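Local coordinates for lipopolysaccharide biosynthesis protein wbpB (Thermus thermophilus HB27, PDB 3OA0), which probably uses NAD to oxidise a hydroxyl on the sugar ring of a UDP-linked acetamido-uronic acid during lipopolysaccharide biosynthesis, at residues 101-106 and 181-186; 107-112 and 290-295; 129-134 and 263-268. All coordinates share one frame; numbering follows the deposited sequence.

Contact 1 of 3, residues 101-106 and 181-186. With NAD (nicotinamide-adenine-dinucleotide), chain E.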
loop_
_atom_site.group_PDB
_atom_site.type_symbol
_atom_site.label_atom_id
_atom_site.label_comp_id
_atom_site.label_asym_id
_atom_site.label_seq_id
_atom_site.Cartn_x
_atom_site.Cartn_y
_atom_site.Cartn_z
ATOM N N SER A 101 -17.206 13.857 11.651
ATOM C CA SER A 101 -15.804 13.802 11.219
ATOM C C SER A 101 -14.829 14.244 12.283
ATOM O O SER A 101 -15.105 15.202 13.040
ATOM C CB SER A 101 -15.615 14.659 9.978
ATOM O OG SER A 101 -14.272 14.686 9.504
ATOM N N GLU A 102 -13.706 13.536 12.394
ATOM C CA GLU A 102 -12.669 14.014 13.297
ATOM C C GLU A 102 -12.235 15.418 12.873
ATOM O O GLU A 102 -12.474 15.857 11.757
ATOM C CB GLU A 102 -11.483 13.036 13.352
ATOM C CG GLU A 102 -11.770 11.904 14.320
ATOM C CD GLU A 102 -11.678 12.395 15.750
ATOM O OE1 GLU A 102 -11.197 13.531 15.939
ATOM O OE2 GLU A 102 -12.007 11.650 16.691
ATOM N N LYS A 103 -11.626 16.165 13.768
ATOM C CA LYS A 103 -11.039 17.429 13.356
ATOM C C LYS A 103 -9.705 17.192 12.632
ATOM O O LYS A 103 -9.147 16.103 12.748
ATOM C CB LYS A 103 -10.777 18.239 14.608
ATOM C CG LYS A 103 -10.183 17.437 15.751
ATOM C CD LYS A 103 -8.681 17.677 15.941
ATOM C CE LYS A 103 -7.877 16.772 15.011
ATOM N NZ LYS A 103 -6.393 16.965 14.949
ATOM N N PRO A 104 -9.252 18.128 11.776
ATOM C CA PRO A 104 -9.989 19.325 11.381
ATOM C C PRO A 104 -11.109 18.791 10.503
ATOM O O PRO A 104 -10.904 17.869 9.698
ATOM C CB PRO A 104 -8.995 20.073 10.467
ATOM C CG PRO A 104 -8.185 18.937 9.891
ATOM C CD PRO A 104 -7.961 18.047 11.067
ATOM N N LEU A 105 -12.295 19.367 10.627
ATOM C CA LEU A 105 -13.431 18.966 9.802
ATOM C C LEU A 105 -13.092 18.816 8.338
ATOM O O LEU A 105 -13.483 17.832 7.708
ATOM C CB LEU A 105 -14.531 20.036 9.916
ATOM C CG LEU A 105 -15.857 19.587 9.306
ATOM C CD1 LEU A 105 -16.076 18.155 9.779
ATOM C CD2 LEU A 105 -16.935 20.532 9.845
ATOM N N VAL A 106 -12.415 19.809 7.765
ATOM C CA VAL A 106 -11.807 19.703 6.441
ATOM C C VAL A 106 -10.553 20.582 6.432
ATOM O O VAL A 106 -10.259 21.236 7.424
ATOM C CB VAL A 106 -12.720 20.252 5.370
ATOM C CG1 VAL A 106 -13.961 19.302 5.222
ATOM C CG2 VAL A 106 -13.102 21.691 5.760
ATOM N N ALA A 181 0.603 22.997 12.641
ATOM C CA ALA A 181 -0.372 23.881 13.260
ATOM C C ALA A 181 -1.796 23.339 13.094
ATOM O O ALA A 181 -2.608 23.521 14.019
ATOM C CB ALA A 181 -0.322 25.266 12.628
ATOM N N THR A 182 -2.103 22.796 11.916
ATOM C CA THR A 182 -3.407 22.129 11.706
ATOM C C THR A 182 -3.471 20.875 12.574
ATOM O O THR A 182 -4.326 20.722 13.455
ATOM C CB THR A 182 -3.685 21.793 10.239
ATOM O OG1 THR A 182 -3.781 23.002 9.467
ATOM C CG2 THR A 182 -5.032 21.062 10.042
ATOM N N ASN A 183 -2.512 19.978 12.370
ATOM C CA ASN A 183 -2.708 18.648 12.923
ATOM C C ASN A 183 -2.522 18.627 14.437
ATOM O O ASN A 183 -3.271 17.953 15.130
ATOM C CB ASN A 183 -1.794 17.617 12.265
ATOM C CG ASN A 183 -2.099 16.207 12.744
ATOM O OD1 ASN A 183 -3.170 15.689 12.448
ATOM N ND2 ASN A 183 -1.203 15.630 13.535
ATOM N N ILE A 184 -1.539 19.304 15.004
ATOM C CA ILE A 184 -1.605 19.292 16.455
ATOM C C ILE A 184 -2.221 20.545 17.067
ATOM O O ILE A 184 -2.349 20.591 18.296
ATOM C CB ILE A 184 -0.261 19.040 17.123
ATOM C CG1 ILE A 184 0.620 20.277 17.040
ATOM C CG2 ILE A 184 0.456 17.811 16.528
ATOM C CD1 ILE A 184 1.412 20.437 18.310
ATOM N N GLY A 185 -2.567 21.536 16.238
ATOM C CA GLY A 185 -3.056 22.837 16.719
ATOM C C GLY A 185 -4.550 23.094 16.571
ATOM O O GLY A 185 -5.163 23.834 17.369
ATOM N N ILE A 186 -5.145 22.470 15.559
ATOM C CA ILE A 186 -6.517 22.796 15.233
ATOM C C ILE A 186 -7.397 22.856 16.471
ATOM O O ILE A 186 -8.231 23.733 16.567
ATOM C CB ILE A 186 -7.134 21.880 14.162
ATOM C CG1 ILE A 186 -8.481 22.450 13.740
ATOM C CG2 ILE A 186 -7.335 20.457 14.711
ATOM C CD1 ILE A 186 -8.361 23.733 12.979
HETATM P PA NAD E . -3.984 7.022 12.270
HETATM O O1A NAD E . -3.550 6.248 13.459
HETATM O O2A NAD E . -2.863 6.977 11.221
HETATM O O5B NAD E . -5.292 6.188 11.835
HETATM C C5B NAD E . -5.453 6.363 10.434
HETATM C C4B NAD E . -6.319 5.264 9.837
HETATM O O4B NAD E . -7.074 5.777 8.739
HETATM C C3B NAD E . -5.259 4.271 9.338
HETATM O O3B NAD E . -5.770 3.056 9.831
HETATM C C2B NAD E . -5.404 4.298 7.788
HETATM O O2B NAD E . -5.249 2.957 7.337
HETATM C C1B NAD E . -6.866 4.807 7.683
HETATM N N9A NAD E . -7.158 5.251 6.313
HETATM C C8A NAD E . -6.306 5.700 5.327
HETATM N N7A NAD E . -6.977 5.909 4.234
HETATM C C5A NAD E . -8.290 5.600 4.462
HETATM C C6A NAD E . -9.453 5.602 3.684
HETATM N N6A NAD E . -9.408 5.988 2.338
HETATM N N1A NAD E . -10.559 5.227 4.312
HETATM C C2A NAD E . -10.656 4.794 5.565
HETATM N N3A NAD E . -9.571 4.758 6.304
HETATM C C4A NAD E . -8.417 5.158 5.787
HETATM O O3 NAD E . -4.293 8.527 12.707
HETATM P PN NAD E . -5.412 8.831 13.782
HETATM O O1N NAD E . -4.647 9.442 14.939
HETATM O O2N NAD E . -6.359 7.838 14.452
HETATM O O5D NAD E . -6.067 10.242 13.348
HETATM C C5D NAD E . -7.308 10.019 12.747
HETATM C C4D NAD E . -8.131 11.307 12.725
HETATM O O4D NAD E . -8.384 11.548 14.123
HETATM C C3D NAD E . -7.254 12.510 12.264
HETATM O O3D NAD E . -8.159 13.380 11.584
HETATM C C2D NAD E . -6.732 13.178 13.539
HETATM O O2D NAD E . -6.781 14.600 13.372
HETATM C C1D NAD E . -7.800 12.774 14.582
HETATM N N1N NAD E . -7.321 12.605 15.961
HETATM C C2N NAD E . -8.013 13.157 16.959
HETATM C C3N NAD E . -7.582 13.012 18.289
HETATM C C7N NAD E . -8.334 13.608 19.427
HETATM O O7N NAD E . -7.844 13.598 20.537
HETATM N N7N NAD E . -9.570 14.133 19.248
HETATM C C4N NAD E . -6.400 12.305 18.558
HETATM C C5N NAD E . -5.722 11.767 17.469
HETATM C C6N NAD E . -6.202 11.927 16.187
#
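P104 and I186 bring the two backbones closest, CA to CA 6.2 Å, where the loop after strand 98-101 faces the turn between helix 180-183 and helix 186-196, which I186 begins. E102, K103 and P104 form the Glu-Lys-Pro motif of the Gfo/Idh/MocA oxidoreductases, with a cis peptide bond before the proline. I186 splits its branches between two residues of this motif. CG1 lies against P104 CB at 4.1 Å, while CG2 presses on K103 CD at 3.3 Å, tighter than usual for two carbons. K103 and I186 run past each other in opposite directions, and the lysine's CG sits between its backbone N and carbonyl carbon (chi1 43°), from where bends at chi2 and chi3 carry NZ to the cofactor. There NZ makes a weak hydrogen bond to the nicotinamide ribose hydroxyl NAD O2D and a bond to O3' of the bound UDP-sugar. The same O2D donates to K103 O at 2.9 Å, so this residue holds the ribose with both main chain and side chain. T182 CG2 meets P104 CG at 3.8 Å, the two side chains crossing at about a right angle. E102 packs against NAD instead: its CG is 3.4 Å from NAD O4D, while OE1 is 3.4 Å from NAD C2N, and OE2 is hydrogen-bonded to both H19 and H266. Replacing E102 with an alanine would probably leave these two histidines without their common hydrogen-bond partner and open a gap beside the nicotinamide ribose. N183 is tied to N82 and Y166 through its amide. Around this buried seam, helix 281-296 touches T182 and I186 through A291 and A287, and helix 85-94 supplies H85, whose ND1 is hydrogen-bonded to P104 O.

Contact 2 of 3, residues 107-112 and 290-295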
loop_
_atom_site.group_PDB
_atom_site.type_symbol
_atom_site.label_atom_id
_atom_site.label_comp_id
_atom_site.label_asym_id
_atom_site.label_seq_id
_atom_site.Cartn_x
_atom_site.Cartn_y
_atom_site.Cartn_z
ATOM N N LEU A 107 -9.799 20.639 5.347
ATOM C CA LEU A 107 -8.558 21.405 5.458
ATOM C C LEU A 107 -8.730 22.839 4.991
ATOM O O LEU A 107 -7.969 23.688 5.440
ATOM C CB LEU A 107 -7.437 20.777 4.639
ATOM C CG LEU A 107 -6.933 19.426 5.168
ATOM C CD1 LEU A 107 -5.993 18.792 4.074
ATOM C CD2 LEU A 107 -6.271 19.589 6.510
ATOM N N TRP A 108 -9.684 23.092 4.085
ATOM C CA TRP A 108 -9.821 24.405 3.414
ATOM C C TRP A 108 -11.174 25.123 3.575
ATOM O O TRP A 108 -12.248 24.488 3.541
ATOM C CB TRP A 108 -9.547 24.242 1.924
ATOM C CG TRP A 108 -8.191 23.706 1.692
ATOM C CD1 TRP A 108 -7.849 22.419 1.400
ATOM C CD2 TRP A 108 -6.960 24.443 1.810
ATOM N NE1 TRP A 108 -6.478 22.317 1.301
ATOM C CE2 TRP A 108 -5.912 23.547 1.518
ATOM C CE3 TRP A 108 -6.655 25.787 2.087
ATOM C CZ2 TRP A 108 -4.569 23.938 1.534
ATOM C CZ3 TRP A 108 -5.323 26.182 2.084
ATOM C CH2 TRP A 108 -4.293 25.261 1.808
ATOM N N PRO A 109 -11.122 26.453 3.798
ATOM C CA PRO A 109 -12.371 27.240 3.834
ATOM C C PRO A 109 -13.313 26.962 2.641
ATOM O O PRO A 109 -14.522 26.839 2.820
ATOM C CB PRO A 109 -11.861 28.705 3.772
ATOM C CG PRO A 109 -10.501 28.641 4.314
ATOM C CD PRO A 109 -9.919 27.290 3.989
ATOM N N GLU A 110 -12.755 26.846 1.447
ATOM C CA GLU A 110 -13.483 26.549 0.222
ATOM C C GLU A 110 -14.255 25.237 0.278
ATOM O O GLU A 110 -15.296 25.094 -0.364
ATOM C CB GLU A 110 -12.407 26.389 -0.834
ATOM C CG GLU A 110 -12.824 26.575 -2.263
ATOM C CD GLU A 110 -11.893 25.830 -3.221
ATOM O OE1 GLU A 110 -12.397 24.957 -3.964
ATOM O OE2 GLU A 110 -10.664 26.091 -3.201
ATOM N N GLU A 111 -13.754 24.258 1.034
ATOM C CA GLU A 111 -14.473 22.999 1.219
ATOM C C GLU A 111 -15.651 23.172 2.174
ATOM O O GLU A 111 -16.710 22.561 1.979
ATOM C CB GLU A 111 -13.569 21.892 1.758
ATOM C CG GLU A 111 -12.528 21.488 0.749
ATOM C CD GLU A 111 -11.337 20.777 1.354
ATOM O OE1 GLU A 111 -11.046 20.911 2.572
ATOM O OE2 GLU A 111 -10.660 20.101 0.557
ATOM N N ILE A 112 -15.455 23.982 3.211
ATOM C CA ILE A 112 -16.560 24.297 4.130
ATOM C C ILE A 112 -17.747 24.868 3.310
ATOM O O ILE A 112 -18.901 24.485 3.510
ATOM C CB ILE A 112 -16.175 25.315 5.232
ATOM C CG1 ILE A 112 -15.215 24.746 6.303
ATOM C CG2 ILE A 112 -17.482 25.839 5.922
ATOM C CD1 ILE A 112 -15.839 23.691 7.283
ATOM N N VAL A 290 -8.485 30.046 10.102
ATOM C CA VAL A 290 -7.202 30.430 10.728
ATOM C C VAL A 290 -6.104 29.420 10.361
ATOM O O VAL A 290 -5.003 29.802 9.944
ATOM C CB VAL A 290 -7.320 30.518 12.261
ATOM C CG1 VAL A 290 -5.960 30.784 12.885
ATOM C CG2 VAL A 290 -8.316 31.598 12.657
ATOM N N ALA A 291 -6.397 28.124 10.485
ATOM C CA ALA A 291 -5.379 27.098 10.173
ATOM C C ALA A 291 -4.883 27.178 8.727
ATOM O O ALA A 291 -3.673 27.080 8.443
ATOM C CB ALA A 291 -5.889 25.672 10.491
ATOM N N ALA A 292 -5.812 27.369 7.800
ATOM C CA ALA A 292 -5.427 27.596 6.409
ATOM C C ALA A 292 -4.514 28.825 6.245
ATOM O O ALA A 292 -3.539 28.741 5.510
ATOM C CB ALA A 292 -6.681 27.711 5.501
ATOM N N LEU A 293 -4.760 29.932 6.953
ATOM C CA LEU A 293 -3.880 31.099 6.887
ATOM C C LEU A 293 -2.509 30.755 7.450
ATOM O O LEU A 293 -1.487 31.109 6.855
ATOM C CB LEU A 293 -4.472 32.267 7.681
ATOM C CG LEU A 293 -5.643 32.986 7.004
ATOM C CD1 LEU A 293 -6.417 33.868 7.995
ATOM C CD2 LEU A 293 -5.188 33.762 5.778
ATOM N N LEU A 294 -2.490 30.030 8.569
ATOM C CA LEU A 294 -1.248 29.710 9.285
ATOM C C LEU A 294 -0.345 28.847 8.416
ATOM O O LEU A 294 0.899 28.815 8.528
ATOM C CB LEU A 294 -1.551 28.962 10.590
ATOM C CG LEU A 294 -2.329 29.694 11.681
ATOM C CD1 LEU A 294 -2.469 28.825 12.937
ATOM C CD2 LEU A 294 -1.561 30.968 11.961
ATOM N N ARG A 295 -1.023 28.129 7.532
ATOM C CA ARG A 295 -0.399 27.092 6.737
ATOM C C ARG A 295 0.234 27.773 5.538
ATOM O O ARG A 295 1.221 27.271 5.038
ATOM C CB ARG A 295 -1.501 26.104 6.302
ATOM C CG ARG A 295 -1.191 25.075 5.262
ATOM C CD ARG A 295 -2.443 24.239 4.907
ATOM N NE ARG A 295 -3.207 23.834 6.082
ATOM C CZ ARG A 295 -4.534 23.769 6.080
ATOM N NH1 ARG A 295 -5.199 24.123 4.998
ATOM N NH2 ARG A 295 -5.194 23.422 7.173
#
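R295 grips the carbonyl of L107 and lies over W108, a partly buried polar and cation-pi contact where helix 281-296 packs on the start of helix 109-122. Both terminal nitrogens of the guanidinium reach the same atom end-on: R295 NH1 to L107 O is 2.8 Å and nearly straight (162°), whereas NH2 to L107 O is longer, 3.3 Å. Of the two, NH2 lies on a carbonyl lone pair and NH1 above the carbonyl plane. The guanidinium stands almost upright on the indole, 85° between planes, with NH1 over one face and CZ 4.5 Å from the centroid of the W108 six-membered ring. W108 is the N-cap of helix 109-122, part of the NAD-binding Rossmann fold, and its N donates to E111 OE1 at 3.0 Å, as in one half of a capping box; tryptophan has no side-chain acceptor for the return bond. On the helix 281-296 side, A292 CB fits against the proline of the first turn, 3.6 Å from P109 CD, and also meets W108 CE3 at 3.9 Å. R295 NH2 has a second partner, T182 OG1, and NE bonds to G178 O.

Contact 3 of 3, residues 129-134 and 263-268. With NAD (nicotinamide-adenine-dinucleotide), chain E.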
loop_
_atom_site.group_PDB
_atom_site.type_symbol
_atom_site.label_atom_id
_atom_site.label_comp_id
_atom_site.label_asym_id
_atom_site.label_seq_id
_atom_site.Cartn_x
_atom_site.Cartn_y
_atom_site.Cartn_z
ATOM N N VAL A 129 -16.018 16.444 15.613
ATOM C CA VAL A 129 -15.653 16.113 16.992
ATOM C C VAL A 129 -14.701 17.220 17.487
ATOM O O VAL A 129 -13.563 17.354 17.033
ATOM C CB VAL A 129 -14.922 14.745 17.100
ATOM C CG1 VAL A 129 -14.627 14.355 18.580
ATOM C CG2 VAL A 129 -15.755 13.637 16.434
ATOM N N LEU A 130 -15.197 18.066 18.381
ATOM C CA LEU A 130 -14.339 19.102 18.938
ATOM C C LEU A 130 -14.498 18.867 20.411
ATOM O O LEU A 130 -15.365 19.497 21.012
ATOM C CB LEU A 130 -14.962 20.468 18.661
ATOM C CG LEU A 130 -14.847 20.826 17.189
ATOM C CD1 LEU A 130 -15.777 21.994 16.879
ATOM C CD2 LEU A 130 -13.378 21.081 16.847
ATOM N N GLN A 131 -13.736 17.956 20.994
ATOM C CA GLN A 131 -14.037 17.576 22.370
ATOM C C GLN A 131 -13.618 18.597 23.440
ATOM O O GLN A 131 -14.127 18.549 24.562
ATOM C CB GLN A 131 -13.517 16.176 22.711
ATOM C CG GLN A 131 -12.017 16.081 22.880
ATOM C CD GLN A 131 -11.289 15.698 21.591
ATOM O OE1 GLN A 131 -11.655 16.084 20.464
ATOM N NE2 GLN A 131 -10.219 14.928 21.767
ATOM N N LEU A 132 -12.734 19.535 23.119
ATOM C CA LEU A 132 -12.355 20.547 24.113
ATOM C C LEU A 132 -13.585 21.367 24.473
ATOM O O LEU A 132 -13.727 21.845 25.592
ATOM C CB LEU A 132 -11.216 21.427 23.605
ATOM C CG LEU A 132 -9.814 20.822 23.558
ATOM C CD1 LEU A 132 -8.785 21.865 23.109
ATOM C CD2 LEU A 132 -9.368 20.237 24.882
ATOM N N ARG A 133 -14.515 21.484 23.540
ATOM C CA ARG A 133 -15.734 22.244 23.776
ATOM C C ARG A 133 -16.653 21.622 24.819
ATOM O O ARG A 133 -17.527 22.313 25.342
ATOM C CB ARG A 133 -16.500 22.440 22.483
ATOM C CG ARG A 133 -15.856 23.396 21.547
ATOM C CD ARG A 133 -16.826 24.033 20.584
ATOM N NE ARG A 133 -16.169 24.684 19.453
ATOM C CZ ARG A 133 -16.777 25.513 18.607
ATOM N NH1 ARG A 133 -18.071 25.757 18.742
ATOM N NH2 ARG A 133 -16.127 26.062 17.582
ATOM N N VAL A 134 -16.475 20.329 25.119
ATOM C CA VAL A 134 -17.279 19.668 26.144
ATOM C C VAL A 134 -16.504 19.320 27.421
ATOM O O VAL A 134 -17.076 18.771 28.370
ATOM C CB VAL A 134 -18.042 18.444 25.584
ATOM C CG1 VAL A 134 -18.736 18.826 24.299
ATOM C CG2 VAL A 134 -17.080 17.276 25.354
ATOM N N THR A 263 -12.069 10.886 30.019
ATOM C CA THR A 263 -12.122 9.601 29.328
ATOM C C THR A 263 -13.316 9.555 28.361
ATOM O O THR A 263 -13.389 8.750 27.424
ATOM C CB THR A 263 -12.254 8.472 30.405
ATOM O OG1 THR A 263 -11.722 7.254 29.887
ATOM C CG2 THR A 263 -13.703 8.251 30.875
ATOM N N ASP A 264 -14.241 10.476 28.597
ATOM C CA ASP A 264 -15.589 10.394 28.081
ATOM C C ASP A 264 -15.938 11.416 27.001
ATOM O O ASP A 264 -17.092 11.480 26.582
ATOM C CB ASP A 264 -16.505 10.689 29.267
ATOM C CG ASP A 264 -17.828 9.987 29.145
ATOM O OD1 ASP A 264 -17.861 8.813 29.590
ATOM O OD2 ASP A 264 -18.788 10.590 28.593
ATOM N N LEU A 265 -14.976 12.232 26.575
ATOM C CA LEU A 265 -15.318 13.420 25.796
ATOM C C LEU A 265 -15.820 13.052 24.406
ATOM O O LEU A 265 -16.764 13.663 23.950
ATOM C CB LEU A 265 -14.161 14.431 25.722
ATOM C CG LEU A 265 -13.542 14.909 27.040
ATOM C CD1 LEU A 265 -12.762 16.223 26.859
ATOM C CD2 LEU A 265 -14.577 15.079 28.145
ATOM N N HIS A 266 -15.218 12.081 23.716
ATOM C CA HIS A 266 -15.807 11.626 22.454
ATOM C C HIS A 266 -17.250 11.213 22.681
ATOM O O HIS A 266 -18.134 11.581 21.921
ATOM C CB HIS A 266 -15.023 10.501 21.759
ATOM C CG HIS A 266 -13.969 10.987 20.811
ATOM N ND1 HIS A 266 -12.831 11.623 21.250
ATOM C CD2 HIS A 266 -13.898 10.986 19.456
ATOM C CE1 HIS A 266 -12.088 11.971 20.209
ATOM N NE2 HIS A 266 -12.718 11.603 19.106
ATOM N N THR A 267 -17.510 10.445 23.728
ATOM C CA THR A 267 -18.903 10.048 23.958
ATOM C C THR A 267 -19.805 11.277 24.114
ATOM O O THR A 267 -20.881 11.364 23.491
ATOM C CB THR A 267 -19.084 9.148 25.211
ATOM O OG1 THR A 267 -18.332 7.933 25.039
ATOM C CG2 THR A 267 -20.565 8.817 25.327
ATOM N N GLU A 268 -19.391 12.218 24.966
ATOM C CA GLU A 268 -20.192 13.440 25.109
ATOM C C GLU A 268 -20.434 14.128 23.774
ATOM O O GLU A 268 -21.553 14.572 23.511
ATOM C CB GLU A 268 -19.613 14.411 26.141
ATOM C CG GLU A 268 -20.390 15.722 26.240
ATOM C CD GLU A 268 -21.777 15.562 26.863
ATOM O OE1 GLU A 268 -22.065 14.505 27.479
ATOM O OE2 GLU A 268 -22.602 16.499 26.720
HETATM P PA NAD E . -3.984 7.022 12.270
HETATM O O1A NAD E . -3.550 6.248 13.459
HETATM O O2A NAD E . -2.863 6.977 11.221
HETATM O O5B NAD E . -5.292 6.188 11.835
HETATM C C5B NAD E . -5.453 6.363 10.434
HETATM C C4B NAD E . -6.319 5.264 9.837
HETATM O O4B NAD E . -7.074 5.777 8.739
HETATM C C3B NAD E . -5.259 4.271 9.338
HETATM O O3B NAD E . -5.770 3.056 9.831
HETATM C C2B NAD E . -5.404 4.298 7.788
HETATM O O2B NAD E . -5.249 2.957 7.337
HETATM C C1B NAD E . -6.866 4.807 7.683
HETATM N N9A NAD E . -7.158 5.251 6.313
HETATM C C8A NAD E . -6.306 5.700 5.327
HETATM N N7A NAD E . -6.977 5.909 4.234
HETATM C C5A NAD E . -8.290 5.600 4.462
HETATM C C6A NAD E . -9.453 5.602 3.684
HETATM N N6A NAD E . -9.408 5.988 2.338
HETATM N N1A NAD E . -10.559 5.227 4.312
HETATM C C2A NAD E . -10.656 4.794 5.565
HETATM N N3A NAD E . -9.571 4.758 6.304
HETATM C C4A NAD E . -8.417 5.158 5.787
HETATM O O3 NAD E . -4.293 8.527 12.707
HETATM P PN NAD E . -5.412 8.831 13.782
HETATM O O1N NAD E . -4.647 9.442 14.939
HETATM O O2N NAD E . -6.359 7.838 14.452
HETATM O O5D NAD E . -6.067 10.242 13.348
HETATM C C5D NAD E . -7.308 10.019 12.747
HETATM C C4D NAD E . -8.131 11.307 12.725
HETATM O O4D NAD E . -8.384 11.548 14.123
HETATM C C3D NAD E . -7.254 12.510 12.264
HETATM O O3D NAD E . -8.159 13.380 11.584
HETATM C C2D NAD E . -6.732 13.178 13.539
HETATM O O2D NAD E . -6.781 14.600 13.372
HETATM C C1D NAD E . -7.800 12.774 14.582
HETATM N N1N NAD E . -7.321 12.605 15.961
HETATM C C2N NAD E . -8.013 13.157 16.959
HETATM C C3N NAD E . -7.582 13.012 18.289
HETATM C C7N NAD E . -8.334 13.608 19.427
HETATM O O7N NAD E . -7.844 13.598 20.537
HETATM N N7N NAD E . -9.570 14.133 19.248
HETATM C C4N NAD E . -6.400 12.305 18.558
HETATM C C5N NAD E . -5.722 11.767 17.469
HETATM C C6N NAD E . -6.202 11.927 16.187
#
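V129 lies over one face of the H266 ring where the loop leaving strand 126-128, the outermost strand, within this chain, of the Rossmann-fold parallel sheet, meets the first turn of helix 265-274. The two side chains cross at about a right angle in a CH-pi contact: V129 CG1 is 3.7 Å from the ring centroid, 24° off the ring normal, and displaced toward the rim, closest to H266 NE2. Its outer partners, E102 hydrogen-bonded at NE2 and H19 edge-to-face, are likely to fix the ring's rotation. At the ring edge, near its plane, H266 CE1 approaches the nicotinamide amide nitrogen, NAD N7N, at 3.5 Å. Q131 comes to the same amide from the other segment, its own amide plane turned 64° from the imidazole. CG of Q131 takes the crowded position between backbone N and carbonyl carbon (chi1 73°) and the chain bends at chi2, which brings the amide to the carboxamide end of the nicotinamide. Q131 NE2 makes a weak hydrogen bond of 3.0 Å to NAD O7N. Q131 thus belongs to the NAD site, and it touches the bound UDP-sugar as well. Nearer the backbone, the aliphatic part of Q131 crosses L265 nearly perpendicularly, with Q131 CB 3.5 Å from L265 CB, and L265 CD1 reaches back to Q131 O, also at 3.5 Å. V134 closes the far end of the contact, fitting between L265 and E268 one helical turn apart. The carboxylate of E268 is drawn off to a salt bridge with R271, which leaves its methylene groups to do the packing. V134 CG2 stands 4.1 Å from L265 CB, and V134 CB meets E268 CG at 3.7 Å.

In the fold
Contacts 1 and 3 are buried and share NAD, one at the nicotinamide ribose and the other at its carboxamide; contact 2 is more peripheral and only partly buried. Strands 98-101 and 126-128 lie side by side in the parallel sheet, so the loops leaving them deliver 101-106 and 129-134 to one pocket, tied further by E102 to H266. T182 to R295 links contacts 1 and 2: helix 281-296 carries one side of contact 2 and lies against contact 1. Contacts 2 and 3 do not touch, with centres about 23 Å apart, although helices 265-274 and 281-296 follow each other in the chain. Across the segments, apolar packing dominates contacts 1 and 3, whereas contact 2 relies on an arginine.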